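Local coordinates for protein CTP:phosphocholine Cytidylyltransferase (Streptococcus pneumoniae, PDB 1JYK) that catalyses the transfer of a cytidylyl group from CTP to phosphocholine, yielding CDP-choline and pyrophosphate, at residues A[27-32]-A[116-121]; A[66-71]-A[131-136]; A[74-79]-A[92-97]; A[110-115]-A[195-200]; A[121-126]-A[183-188]. All coordinates share one frame; numbering follows the deposited sequence.

Interaction 1: residues A[27-32]-A[116-121]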
# COMPACT_ATOMS: atom_id res chain seq x y z
N LYS A 27 2.05 -11.17 -7.56
CA LYS A 27 2.97 -10.95 -6.46
C LYS A 27 2.45 -9.83 -5.59
O LYS A 27 1.34 -9.35 -5.78
CB LYS A 27 4.36 -10.59 -6.97
CG LYS A 27 4.72 -11.20 -8.31
CD LYS A 27 5.85 -10.43 -9.00
CE LYS A 27 5.31 -9.28 -9.83
NZ LYS A 27 4.41 -9.73 -10.92
N ALA A 28 3.27 -9.42 -4.63
CA ALA A 28 2.88 -8.33 -3.74
C ALA A 28 4.07 -7.46 -3.37
O ALA A 28 5.18 -7.96 -3.15
CB ALA A 28 2.24 -8.89 -2.48
N ILE A 29 3.83 -6.16 -3.31
CA ILE A 29 4.84 -5.18 -2.93
C ILE A 29 4.30 -4.52 -1.67
O ILE A 29 3.18 -4.01 -1.65
CB ILE A 29 5.01 -4.10 -4.04
CG1 ILE A 29 5.64 -4.72 -5.29
CG2 ILE A 29 5.86 -2.95 -3.52
CD1 ILE A 29 5.30 -3.97 -6.57
N ILE A 30 5.09 -4.55 -0.60
CA ILE A 30 4.68 -3.94 0.66
C ILE A 30 5.56 -2.72 0.92
O ILE A 30 6.79 -2.81 0.96
CB ILE A 30 4.79 -4.94 1.84
CG1 ILE A 30 4.00 -6.21 1.52
CG2 ILE A 30 4.28 -4.29 3.13
CD1 ILE A 30 4.02 -7.26 2.63
N LEU A 31 4.91 -1.57 1.09
CA LEU A 31 5.63 -0.32 1.33
C LEU A 31 5.88 -0.14 2.83
O LEU A 31 4.97 0.20 3.58
CB LEU A 31 4.81 0.86 0.78
CG LEU A 31 4.39 0.74 -0.69
CD1 LEU A 31 3.50 1.93 -1.06
CD2 LEU A 31 5.61 0.69 -1.58
N ALA A 32 7.12 -0.38 3.25
CA ALA A 32 7.48 -0.27 4.66
C ALA A 32 8.79 0.49 4.91
O ALA A 32 9.48 0.22 5.90
CB ALA A 32 7.58 -1.69 5.25
N GLU A 116 9.52 -2.34 -12.35
CA GLU A 116 9.37 -3.44 -13.30
C GLU A 116 8.66 -4.65 -12.69
O GLU A 116 8.37 -5.62 -13.39
CB GLU A 116 10.74 -3.83 -13.86
CG GLU A 116 11.54 -2.65 -14.45
CD GLU A 116 10.79 -1.87 -15.54
OE1 GLU A 116 9.94 -2.46 -16.24
OE2 GLU A 116 11.06 -0.66 -15.71
N GLU A 117 8.35 -4.58 -11.40
CA GLU A 117 7.67 -5.67 -10.71
C GLU A 117 6.19 -5.35 -10.52
O GLU A 117 5.43 -6.17 -10.00
CB GLU A 117 8.30 -5.90 -9.34
CG GLU A 117 9.79 -6.14 -9.38
CD GLU A 117 10.13 -7.61 -9.55
OE1 GLU A 117 9.20 -8.43 -9.67
OE2 GLU A 117 11.33 -7.94 -9.56
N LEU A 118 5.78 -4.16 -10.94
CA LEU A 118 4.39 -3.74 -10.77
C LEU A 118 3.33 -4.62 -11.43
O LEU A 118 2.26 -4.84 -10.84
CB LEU A 118 4.23 -2.29 -11.25
CG LEU A 118 2.91 -1.61 -10.87
CD1 LEU A 118 2.67 -1.69 -9.36
CD2 LEU A 118 2.96 -0.17 -11.32
N ALA A 119 3.61 -5.11 -12.63
CA ALA A 119 2.66 -5.95 -13.36
C ALA A 119 2.13 -7.14 -12.57
O ALA A 119 2.91 -7.96 -12.08
CB ALA A 119 3.29 -6.43 -14.66
N ASN A 120 0.81 -7.21 -12.46
CA ASN A 120 0.14 -8.29 -11.74
C ASN A 120 0.56 -8.36 -10.28
O ASN A 120 0.73 -9.44 -9.71
CB ASN A 120 0.41 -9.62 -12.43
CG ASN A 120 -0.25 -9.70 -13.78
OD1 ASN A 120 -1.42 -9.35 -13.93
ND2 ASN A 120 0.50 -10.14 -14.78
N SER A 121 0.73 -7.19 -9.68
CA SER A 121 1.15 -7.11 -8.30
C SER A 121 0.22 -6.29 -7.41
O SER A 121 -0.43 -5.34 -7.85
CB SER A 121 2.56 -6.51 -8.24
OG SER A 121 2.94 -6.21 -6.91
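K27 lays its side chain across the loop 116-121, at the point where strand 27-32 and the start of strand 121-125 pair in parallel within the Rossmann-like sheet of this nucleotidyltransferase. The lysine chain bends at chi3 (-87°) and again at chi4 (-62°), and this double bend folds the ammonium group back over the type II turn from L118 to S121. NZ thereby donates to the carbonyl of A119 at 2.6 Å, meeting the oxygen almost head-on. E23 and R25 give the same nitrogen a carboxylate and a further carbonyl, so three oxygens grip a buried charge. E117 lies athwart the lysine: its backbone O is 3.1 Å from CE of K27, while its carboxylate lies beside CD without reaching the ammonium. The backbone adds one bond, from the N of K27 to the O of N120 (3.1 Å). N120 and S121 both face W185, a G1 beta bulge through which the turn runs into strand 121-125. Two residues along from K27, I29 points toward the loop; with CD1 of L118 more loosely beside it, CD1 of I29 rests 3.3 Å from OG of S121.

Interaction 2: residues A[66-71]-A[131-136]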
# COMPACT_ATOMS: atom_id res chain seq x y z
N LEU A 66 -1.25 -13.24 2.56
CA LEU A 66 -0.80 -13.40 1.19
C LEU A 66 -0.39 -14.83 0.86
O LEU A 66 -0.84 -15.40 -0.14
CB LEU A 66 0.39 -12.47 0.93
CG LEU A 66 0.04 -10.99 0.77
CD1 LEU A 66 1.28 -10.14 1.03
CD2 LEU A 66 -0.50 -10.76 -0.64
N LYS A 67 0.47 -15.41 1.69
CA LYS A 67 0.94 -16.77 1.46
C LYS A 67 -0.19 -17.79 1.58
O LYS A 67 -0.18 -18.82 0.91
CB LYS A 67 2.07 -17.10 2.43
CG LYS A 67 3.20 -16.08 2.34
CD LYS A 67 4.52 -16.66 2.80
CE LYS A 67 5.18 -17.46 1.71
NZ LYS A 67 6.26 -18.27 2.28
N GLU A 68 -1.18 -17.50 2.43
CA GLU A 68 -2.32 -18.40 2.59
C GLU A 68 -3.05 -18.50 1.26
O GLU A 68 -3.73 -19.49 0.99
CB GLU A 68 -3.28 -17.85 3.64
CG GLU A 68 -3.32 -18.67 4.92
CD GLU A 68 -3.48 -17.79 6.15
OE1 GLU A 68 -4.52 -17.10 6.26
OE2 GLU A 68 -2.56 -17.79 7.00
N LYS A 69 -2.91 -17.46 0.44
CA LYS A 69 -3.57 -17.40 -0.86
C LYS A 69 -2.66 -17.77 -2.02
O LYS A 69 -3.05 -17.65 -3.19
CB LYS A 69 -4.14 -16.01 -1.09
CG LYS A 69 -5.22 -15.64 -0.11
CD LYS A 69 -6.50 -16.39 -0.43
CE LYS A 69 -7.45 -16.38 0.74
NZ LYS A 69 -8.67 -17.16 0.41
N GLY A 70 -1.45 -18.20 -1.71
CA GLY A 70 -0.53 -18.59 -2.76
C GLY A 70 0.28 -17.47 -3.38
O GLY A 70 0.98 -17.69 -4.37
N ILE A 71 0.20 -16.27 -2.81
CA ILE A 71 0.97 -15.16 -3.33
C ILE A 71 2.27 -15.15 -2.53
O ILE A 71 2.40 -14.45 -1.52
CB ILE A 71 0.21 -13.83 -3.18
CG1 ILE A 71 -1.15 -13.95 -3.89
CG2 ILE A 71 1.01 -12.69 -3.79
CD1 ILE A 71 -2.21 -13.03 -3.35
N PHE A 131 -8.47 -6.97 8.88
CA PHE A 131 -9.37 -7.85 9.60
C PHE A 131 -9.87 -8.99 8.72
O PHE A 131 -10.30 -10.03 9.22
CB PHE A 131 -10.57 -7.06 10.14
CG PHE A 131 -10.31 -6.42 11.47
CD1 PHE A 131 -10.48 -7.14 12.65
CD2 PHE A 131 -9.89 -5.10 11.55
CE1 PHE A 131 -10.23 -6.55 13.89
CE2 PHE A 131 -9.63 -4.51 12.78
CZ PHE A 131 -9.80 -5.23 13.95
N LYS A 132 -9.83 -8.80 7.41
CA LYS A 132 -10.29 -9.82 6.48
C LYS A 132 -9.28 -10.04 5.36
O LYS A 132 -8.60 -9.09 4.96
CB LYS A 132 -11.63 -9.41 5.88
CG LYS A 132 -12.78 -9.37 6.89
CD LYS A 132 -13.95 -10.23 6.44
CE LYS A 132 -14.90 -9.44 5.56
NZ LYS A 132 -15.98 -10.30 4.97
N ASN A 133 -9.18 -11.28 4.88
CA ASN A 133 -8.27 -11.63 3.79
C ASN A 133 -8.94 -11.51 2.41
O ASN A 133 -9.60 -12.38 1.87
CB ASN A 133 -7.67 -13.02 3.93
CG ASN A 133 -6.49 -13.22 2.99
OD1 ASN A 133 -6.19 -12.36 2.16
ND2 ASN A 133 -5.83 -14.36 3.12
N MSE A 134 -8.65 -10.34 1.90
CA MSE A 134 -8.99 -9.64 0.69
C MSE A 134 -8.26 -10.16 -0.55
O MSE A 134 -8.75 -10.04 -1.68
CB MSE A 134 -8.36 -8.42 1.13
CG MSE A 134 -8.06 -7.27 0.47
SE MSE A 134 -7.29 -6.89 2.03
CE MSE A 134 -8.93 -6.03 2.94
N PHE A 135 -7.05 -10.65 -0.31
CA PHE A 135 -6.18 -11.11 -1.37
C PHE A 135 -6.63 -12.34 -2.13
O PHE A 135 -7.12 -13.31 -1.54
CB PHE A 135 -4.78 -11.34 -0.81
CG PHE A 135 -4.22 -10.15 -0.09
CD1 PHE A 135 -4.02 -8.94 -0.77
CD2 PHE A 135 -3.93 -10.20 1.27
CE1 PHE A 135 -3.53 -7.81 -0.11
CE2 PHE A 135 -3.44 -9.08 1.95
CZ PHE A 135 -3.24 -7.88 1.26
N ARG A 136 -6.47 -12.29 -3.44
CA ARG A 136 -6.81 -13.42 -4.30
C ARG A 136 -5.83 -13.47 -5.46
O ARG A 136 -5.29 -12.44 -5.88
CB ARG A 136 -8.24 -13.34 -4.85
CG ARG A 136 -8.96 -12.03 -4.66
CD ARG A 136 -10.47 -12.22 -4.81
NE ARG A 136 -10.80 -13.40 -5.60
CZ ARG A 136 -11.61 -14.38 -5.19
NH1 ARG A 136 -12.18 -14.33 -3.99
NH2 ARG A 136 -11.84 -15.43 -5.98
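The carbonyl oxygen of L66 receives two backbone bonds, from N of K69 and N of I71 (each 3.0 Å), which reach it from opposite faces of its plane. The second belongs to the Schellman motif that ends helix 58-68, with G70 at the C-prime position. From this helix end, L66 sets CD2 over the centre of the F135 ring, a CH-pi contact 3.9 Å from the centroid, while the selenium of M134, a selenomethionine, lies toward the rim on the opposite face. I71 comes in crosswise, its CD1 4.0 Å from CB of F135. K69 and N133 run antiparallel to one another, CE of K69 3.5 Å from ND2 of N133; CG of K69 also comes 3.3 Å from O of F135. N133 closes an Asx turn, its OD1 accepting from N of F135 at 3.1 Å. The direct contact has no hydrogen bond and rests on van der Waals contact, apolar round F135 and aliphatic-to-polar at K69, but ND2 of N133 ties its loop to the helix one residue earlier, at the carbonyl of F65.

Interaction 3: residues A[74-79]-A[92-97]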
# COMPACT_ATOMS: atom_id res chain seq x y z
N ILE A 74 6.82 -12.07 -2.60
CA ILE A 74 6.62 -10.85 -1.83
C ILE A 74 7.89 -10.00 -1.72
O ILE A 74 8.95 -10.48 -1.30
CB ILE A 74 6.10 -11.21 -0.42
CG1 ILE A 74 4.78 -11.99 -0.55
CG2 ILE A 74 5.92 -9.95 0.43
CD1 ILE A 74 4.40 -12.75 0.68
N ILE A 75 7.75 -8.74 -2.10
CA ILE A 75 8.85 -7.78 -2.06
C ILE A 75 8.51 -6.69 -1.06
O ILE A 75 7.43 -6.09 -1.12
CB ILE A 75 9.08 -7.13 -3.46
CG1 ILE A 75 9.30 -8.22 -4.52
CG2 ILE A 75 10.27 -6.19 -3.41
CD1 ILE A 75 9.29 -7.70 -5.95
N ILE A 76 9.41 -6.43 -0.12
CA ILE A 76 9.18 -5.41 0.88
C ILE A 76 10.17 -4.27 0.71
O ILE A 76 11.38 -4.49 0.70
CB ILE A 76 9.30 -5.99 2.31
CG1 ILE A 76 8.42 -7.22 2.44
CG2 ILE A 76 8.93 -4.93 3.33
CD1 ILE A 76 8.48 -7.86 3.81
N ILE A 77 9.65 -3.05 0.57
CA ILE A 77 10.50 -1.88 0.44
C ILE A 77 10.84 -1.42 1.86
O ILE A 77 9.95 -1.05 2.63
CB ILE A 77 9.78 -0.73 -0.30
CG1 ILE A 77 9.16 -1.23 -1.61
CG2 ILE A 77 10.78 0.39 -0.57
CD1 ILE A 77 10.11 -2.04 -2.48
N VAL A 78 12.12 -1.46 2.21
CA VAL A 78 12.56 -1.06 3.54
C VAL A 78 13.49 0.15 3.47
O VAL A 78 14.06 0.44 2.42
CB VAL A 78 13.30 -2.24 4.27
CG1 VAL A 78 12.39 -3.45 4.36
CG2 VAL A 78 14.60 -2.60 3.54
N GLY A 79 13.62 0.84 4.60
CA GLY A 79 14.48 2.01 4.65
C GLY A 79 14.82 2.32 6.10
O GLY A 79 15.90 1.96 6.58
N TYR A 92 9.81 -16.06 5.94
CA TYR A 92 8.76 -16.13 4.92
C TYR A 92 9.22 -16.23 3.47
O TYR A 92 8.40 -16.48 2.58
CB TYR A 92 7.84 -14.91 5.03
CG TYR A 92 7.12 -14.78 6.34
CD1 TYR A 92 7.44 -13.75 7.23
CD2 TYR A 92 6.09 -15.65 6.69
CE1 TYR A 92 6.75 -13.59 8.42
CE2 TYR A 92 5.40 -15.50 7.89
CZ TYR A 92 5.73 -14.46 8.74
OH TYR A 92 5.03 -14.26 9.90
N GLY A 93 10.51 -16.03 3.22
CA GLY A 93 11.00 -16.11 1.86
C GLY A 93 10.78 -14.81 1.09
O GLY A 93 10.78 -14.80 -0.14
N VAL A 94 10.58 -13.71 1.82
CA VAL A 94 10.35 -12.42 1.17
C VAL A 94 11.66 -11.81 0.67
O VAL A 94 12.75 -12.21 1.09
CB VAL A 94 9.69 -11.41 2.12
CG1 VAL A 94 8.38 -11.98 2.66
CG2 VAL A 94 10.64 -11.06 3.26
N ARG A 95 11.55 -10.85 -0.24
CA ARG A 95 12.72 -10.16 -0.76
C ARG A 95 12.67 -8.75 -0.18
O ARG A 95 11.60 -8.15 -0.12
CB ARG A 95 12.68 -10.10 -2.28
CG ARG A 95 13.16 -11.36 -2.99
CD ARG A 95 13.37 -11.09 -4.48
NE ARG A 95 12.10 -10.91 -5.19
CZ ARG A 95 12.00 -10.54 -6.46
NH1 ARG A 95 13.09 -10.31 -7.17
NH2 ARG A 95 10.80 -10.41 -7.02
N LEU A 96 13.81 -8.24 0.25
CA LEU A 96 13.86 -6.89 0.81
C LEU A 96 14.58 -5.97 -0.17
O LEU A 96 15.61 -6.33 -0.72
CB LEU A 96 14.59 -6.88 2.16
CG LEU A 96 14.07 -7.85 3.24
CD1 LEU A 96 14.90 -7.70 4.51
CD2 LEU A 96 12.61 -7.57 3.53
N VAL A 97 14.00 -4.79 -0.40
CA VAL A 97 14.60 -3.80 -1.30
C VAL A 97 14.81 -2.50 -0.52
O VAL A 97 13.86 -1.88 -0.04
CB VAL A 97 13.71 -3.54 -2.53
CG1 VAL A 97 14.35 -2.49 -3.43
CG2 VAL A 97 13.52 -4.83 -3.29
O HOH W 1 9.28 -13.82 -1.93
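I75, I76 and I77 pair with R95, L96 and V97 in parallel register, joining the two strands of a beta-alpha-beta unit whose crossover is helix 87-92. Four backbone hydrogen bonds carry the pairing. N of R95 donates to O of I74 (2.8 Å) and N of I76 to O of R95 (2.8 Å), both nearly straight at 169°; the ladder then continues from V97 to I76 and from V78 to V97. CA-H...O contacts fill in between them, for example CA of I77 to O of V97 at 3.4 Å.

Apolar contacts line both faces. The face bearing I76 and L96, against helix 87-92, also takes V94, whose CG2 meets CD1 of I76 at 3.9 Å; L88 of the crossover helix lies against both. On the other face CG2 of I75 touches CG2 of V97 at 3.5 Å, and I77 lies alongside V97, pointing the same way.

Side-chain charge and a water lie at the start of the strands. The water accepts from N of I74 at 3.1 Å. NH2 of R95 has long, weak ion pairs with D73 and E117. The R95 chain, bent at chi3 (-71°), runs beside I75, whose CD1 lies 3.3 Å from NH2 of R95.

Interaction 4: residues A[110-115]-A[195-200]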
# COMPACT_ATOMS: atom_id res chain seq x y z
N SER A 110 9.76 4.71 -3.69
CA SER A 110 9.72 3.35 -3.18
C SER A 110 9.21 2.44 -4.29
O SER A 110 9.75 1.36 -4.53
CB SER A 110 8.79 3.27 -1.97
OG SER A 110 9.44 3.74 -0.81
N LEU A 111 8.17 2.89 -4.99
CA LEU A 111 7.63 2.10 -6.08
C LEU A 111 8.58 2.16 -7.29
O LEU A 111 8.68 1.19 -8.05
CB LEU A 111 6.24 2.61 -6.48
CG LEU A 111 5.51 1.74 -7.52
CD1 LEU A 111 5.38 0.31 -7.03
CD2 LEU A 111 4.13 2.33 -7.78
N TYR A 112 9.26 3.29 -7.47
CA TYR A 112 10.20 3.42 -8.59
C TYR A 112 11.24 2.30 -8.56
O TYR A 112 11.54 1.68 -9.59
CB TYR A 112 10.94 4.77 -8.55
CG TYR A 112 11.95 4.89 -9.67
CD1 TYR A 112 11.54 5.25 -10.96
CD2 TYR A 112 13.29 4.56 -9.47
CE1 TYR A 112 12.44 5.26 -12.03
CE2 TYR A 112 14.20 4.56 -10.54
CZ TYR A 112 13.76 4.91 -11.82
OH TYR A 112 14.64 4.91 -12.90
N LEU A 113 11.77 2.03 -7.37
CA LEU A 113 12.79 1.00 -7.17
C LEU A 113 12.36 -0.40 -7.63
O LEU A 113 13.20 -1.23 -7.94
CB LEU A 113 13.22 0.96 -5.70
CG LEU A 113 13.94 2.23 -5.24
CD1 LEU A 113 13.99 2.28 -3.72
CD2 LEU A 113 15.34 2.27 -5.83
N VAL A 114 11.06 -0.66 -7.67
CA VAL A 114 10.56 -1.97 -8.11
C VAL A 114 9.53 -1.82 -9.23
O VAL A 114 8.69 -2.70 -9.42
CB VAL A 114 9.92 -2.75 -6.93
CG1 VAL A 114 10.99 -3.15 -5.93
CG2 VAL A 114 8.85 -1.90 -6.25
N LYS A 115 9.63 -0.73 -9.98
CA LYS A 115 8.67 -0.47 -11.05
C LYS A 115 8.46 -1.62 -12.02
O LYS A 115 7.34 -1.85 -12.47
CB LYS A 115 9.06 0.80 -11.82
CG LYS A 115 10.34 0.70 -12.63
CD LYS A 115 10.81 2.10 -13.02
CE LYS A 115 12.08 2.05 -13.86
NZ LYS A 115 11.77 1.83 -15.29
N SER A 195 5.63 3.86 -17.51
CA SER A 195 6.01 4.92 -18.44
C SER A 195 5.81 6.28 -17.77
O SER A 195 6.61 7.20 -17.95
CB SER A 195 5.19 4.81 -19.73
OG SER A 195 3.91 5.38 -19.56
N PHE A 196 4.74 6.41 -16.99
CA PHE A 196 4.46 7.65 -16.28
C PHE A 196 5.52 7.85 -15.20
O PHE A 196 5.94 8.98 -14.92
CB PHE A 196 3.08 7.61 -15.61
CG PHE A 196 1.94 7.42 -16.57
CD1 PHE A 196 0.78 6.76 -16.17
CD2 PHE A 196 2.03 7.88 -17.89
CE1 PHE A 196 -0.28 6.57 -17.06
CE2 PHE A 196 0.98 7.69 -18.78
CZ PHE A 196 -0.18 7.03 -18.37
N ILE A 197 5.93 6.75 -14.58
CA ILE A 197 6.95 6.79 -13.53
C ILE A 197 8.28 7.24 -14.13
O ILE A 197 8.94 8.12 -13.58
CB ILE A 197 7.12 5.40 -12.88
CG1 ILE A 197 5.95 5.12 -11.92
CG2 ILE A 197 8.47 5.33 -12.15
CD1 ILE A 197 5.89 3.70 -11.40
N ASP A 198 8.66 6.62 -15.25
CA ASP A 198 9.92 6.96 -15.92
C ASP A 198 9.93 8.44 -16.22
O ASP A 198 10.88 9.14 -15.88
CB ASP A 198 10.06 6.19 -17.23
CG ASP A 198 10.33 4.71 -17.02
OD1 ASP A 198 10.09 3.94 -17.96
OD2 ASP A 198 10.78 4.33 -15.92
N LYS A 199 8.86 8.92 -16.85
CA LYS A 199 8.74 10.33 -17.20
C LYS A 199 8.85 11.27 -16.01
O LYS A 199 9.54 12.28 -16.08
CB LYS A 199 7.41 10.59 -17.93
CG LYS A 199 7.17 12.05 -18.31
CD LYS A 199 5.76 12.26 -18.84
CE LYS A 199 5.61 11.77 -20.28
NZ LYS A 199 4.51 12.46 -21.02
N ALA A 200 8.16 10.95 -14.92
CA ALA A 200 8.20 11.80 -13.73
C ALA A 200 9.59 11.84 -13.11
O ALA A 200 10.08 12.90 -12.72
CB ALA A 200 7.18 11.32 -12.71
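The Y112 ring receives CG2 of I197 at its edge, near the ring plane, with that methyl 3.3 Å from CD1 of Y112. The tyrosine swings CG anti to its backbone nitrogen (chi1 178°), which carries the ring from the side of its helix toward helix 187-201. There the Y201 ring also meets it, with planes at about 30°. OD2 of D198 approaches obliquely, 4.3 Å from CE1 of Y112.

I197 points toward the opposing segment and is its main apolar residue. Its CG2 sits against the tyrosine and against CD of K115 (4.1 Å), while its other branch ends in CD1, 4.3 Å from CD2 of L111. K115 and I197 pass head to tail, so the aliphatic part of the lysine runs by the isoleucine before its end turns at chi4 (85°). NZ of K115 then forms a salt bridge with OD2 of D198 at 2.8 Å, on the syn lone pair of that oxygen, the lysine chain lying nearly perpendicular to the aspartate. The ion pair flanks the apolar contact and ties the turn from Y112 to K115 to the helix.

F108 and M214 also touch I197, from helices 108-112 and 213-216. On the other side of segment 110-115, V114 and S110 pack on strand 74-78, so helix 108-112 and the turn after it lie between the central sheet and helix 187-201.

Interaction 5: residues A[121-126]-A[183-188]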
# COMPACT_ATOMS: atom_id res chain seq x y z
N SER A 121 0.73 -7.19 -9.68
CA SER A 121 1.15 -7.11 -8.30
C SER A 121 0.22 -6.29 -7.41
O SER A 121 -0.43 -5.34 -7.85
CB SER A 121 2.56 -6.51 -8.24
OG SER A 121 2.94 -6.21 -6.91
N TYR A 122 0.16 -6.69 -6.14
CA TYR A 122 -0.63 -5.97 -5.15
C TYR A 122 0.36 -4.96 -4.59
O TYR A 122 1.57 -5.23 -4.55
CB TYR A 122 -1.05 -6.89 -3.99
CG TYR A 122 -2.28 -7.71 -4.25
CD1 TYR A 122 -3.55 -7.21 -3.96
CD2 TYR A 122 -2.18 -8.98 -4.83
CE1 TYR A 122 -4.69 -7.97 -4.24
CE2 TYR A 122 -3.31 -9.73 -5.11
CZ TYR A 122 -4.56 -9.22 -4.81
OH TYR A 122 -5.67 -9.97 -5.11
N VAL A 123 -0.13 -3.80 -4.18
CA VAL A 123 0.71 -2.79 -3.55
C VAL A 123 0.00 -2.62 -2.22
O VAL A 123 -1.19 -2.32 -2.18
CB VAL A 123 0.72 -1.45 -4.33
CG1 VAL A 123 1.48 -0.38 -3.54
CG2 VAL A 123 1.37 -1.65 -5.70
N ILE A 124 0.74 -2.82 -1.13
CA ILE A 124 0.16 -2.76 0.20
C ILE A 124 0.87 -1.83 1.16
O ILE A 124 2.10 -1.85 1.25
CB ILE A 124 0.16 -4.18 0.81
CG1 ILE A 124 -0.63 -5.12 -0.10
CG2 ILE A 124 -0.41 -4.16 2.23
CD1 ILE A 124 -0.04 -6.51 -0.20
N ASP A 125 0.11 -1.01 1.87
CA ASP A 125 0.68 -0.11 2.86
C ASP A 125 0.90 -0.97 4.10
O ASP A 125 0.02 -1.74 4.47
CB ASP A 125 -0.29 1.02 3.21
CG ASP A 125 -0.39 2.08 2.11
OD1 ASP A 125 0.42 2.06 1.16
OD2 ASP A 125 -1.30 2.93 2.22
N ALA A 126 2.06 -0.83 4.73
CA ALA A 126 2.39 -1.64 5.89
C ALA A 126 1.80 -1.18 7.23
O ALA A 126 1.92 -1.90 8.22
CB ALA A 126 3.91 -1.76 6.02
N SER A 183 -4.23 -2.38 -3.19
CA SER A 183 -4.62 -2.25 -4.58
C SER A 183 -3.89 -3.31 -5.40
O SER A 183 -2.86 -3.83 -4.97
CB SER A 183 -4.28 -0.85 -5.11
OG SER A 183 -2.88 -0.56 -5.05
N PHE A 184 -4.43 -3.64 -6.57
CA PHE A 184 -3.83 -4.63 -7.46
C PHE A 184 -3.73 -4.02 -8.85
O PHE A 184 -4.62 -3.29 -9.28
CB PHE A 184 -4.67 -5.90 -7.51
CG PHE A 184 -4.20 -6.90 -8.53
CD1 PHE A 184 -3.16 -7.78 -8.22
CD2 PHE A 184 -4.77 -6.94 -9.80
CE1 PHE A 184 -2.70 -8.70 -9.17
CE2 PHE A 184 -4.31 -7.85 -10.75
CZ PHE A 184 -3.27 -8.73 -10.44
N TRP A 185 -2.65 -4.33 -9.57
CA TRP A 185 -2.45 -3.77 -10.90
C TRP A 185 -2.16 -4.83 -11.94
O TRP A 185 -1.26 -5.65 -11.76
CB TRP A 185 -1.31 -2.75 -10.84
CG TRP A 185 -1.62 -1.75 -9.79
CD1 TRP A 185 -1.24 -1.80 -8.48
CD2 TRP A 185 -2.53 -0.65 -9.92
NE1 TRP A 185 -1.88 -0.81 -7.77
CE2 TRP A 185 -2.67 -0.09 -8.63
CE3 TRP A 185 -3.24 -0.10 -10.99
CZ2 TRP A 185 -3.51 1.01 -8.39
CZ3 TRP A 185 -4.07 0.99 -10.76
CH2 TRP A 185 -4.19 1.53 -9.46
N ASP A 186 -2.94 -4.83 -13.02
CA ASP A 186 -2.72 -5.80 -14.09
C ASP A 186 -1.56 -5.34 -14.97
O ASP A 186 -1.07 -4.21 -14.84
CB ASP A 186 -4.00 -6.01 -14.93
CG ASP A 186 -4.50 -4.74 -15.57
OD1 ASP A 186 -3.67 -3.90 -15.98
OD2 ASP A 186 -5.73 -4.58 -15.67
N ALA A 187 -1.10 -6.22 -15.86
CA ALA A 187 0.04 -5.93 -16.73
C ALA A 187 -0.15 -4.72 -17.65
O ALA A 187 0.71 -3.84 -17.70
CB ALA A 187 0.38 -7.17 -17.55
N PRO A 188 -1.26 -4.67 -18.41
CA PRO A 188 -1.45 -3.51 -19.28
C PRO A 188 -1.43 -2.18 -18.52
O PRO A 188 -0.86 -1.19 -18.99
CB PRO A 188 -2.80 -3.77 -19.94
CG PRO A 188 -3.00 -5.24 -19.83
CD PRO A 188 -2.35 -5.65 -18.55
O HOH W 2 -2.16 0.15 -2.40
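F184 turns the edge of its ring toward the face of Y122, the centroids 5.0 Å apart and the planes at 58°. CB of F184 also lies over that face, a CH-pi contact 4.1 Å from the centroid. On the sheet face bearing S121, V123, S183 and W185, CG2 of V123 meets CD1 of W185 at 3.8 Å. These side chains are set by antiparallel pairing of strands 121-125 and 182-185: V123 and S183 exchange both bonds, V123 N to S183 O (2.8 Å) and S183 N to V123 O (3.2 Å). W185 N donates to S121 O (3.0 Å), whereas the return bond from S121 N to W185 O is weak. S183 OG accepts from NE1 of W185 at 2.9 Å, which restrains the indole's rotation, and shares a water with the carbonyl of V123. Farther out, Y122 packs edge-to-face with F135, while Y144 and W211 meet the W185 ring. Polar atoms on this buried join are thus met by the ladder, by side-chain bonds such as W185 NE1 to S183 OG, by the R136 carbonyl at the Y122 hydroxyl and by a water, and aromatic groups occupy both faces.

Interactions 1, 3 and 5 use strands of one mixed sheet, and 2 and 4 pack against it. Interactions 1 and 5 share S121 and have centres about 6 Å apart; strand 27-32 is the neighbour of 121-125, with N of I29 2.7 Å from O of Y122. On its other side strand 27-32 meets 74-78, where N of I30 lies 2.8 Å from O of I75, so interaction 3 continues the parallel part of the sheet. Interaction 2, at the end of helix 58-68, packs on this sheet, with L66 CD2 3.8 Å from A28 CB. Interaction 4 covers the opposite face, through V114 against I75, I77 and V97; its centre is about 26 Å from that of interaction 2.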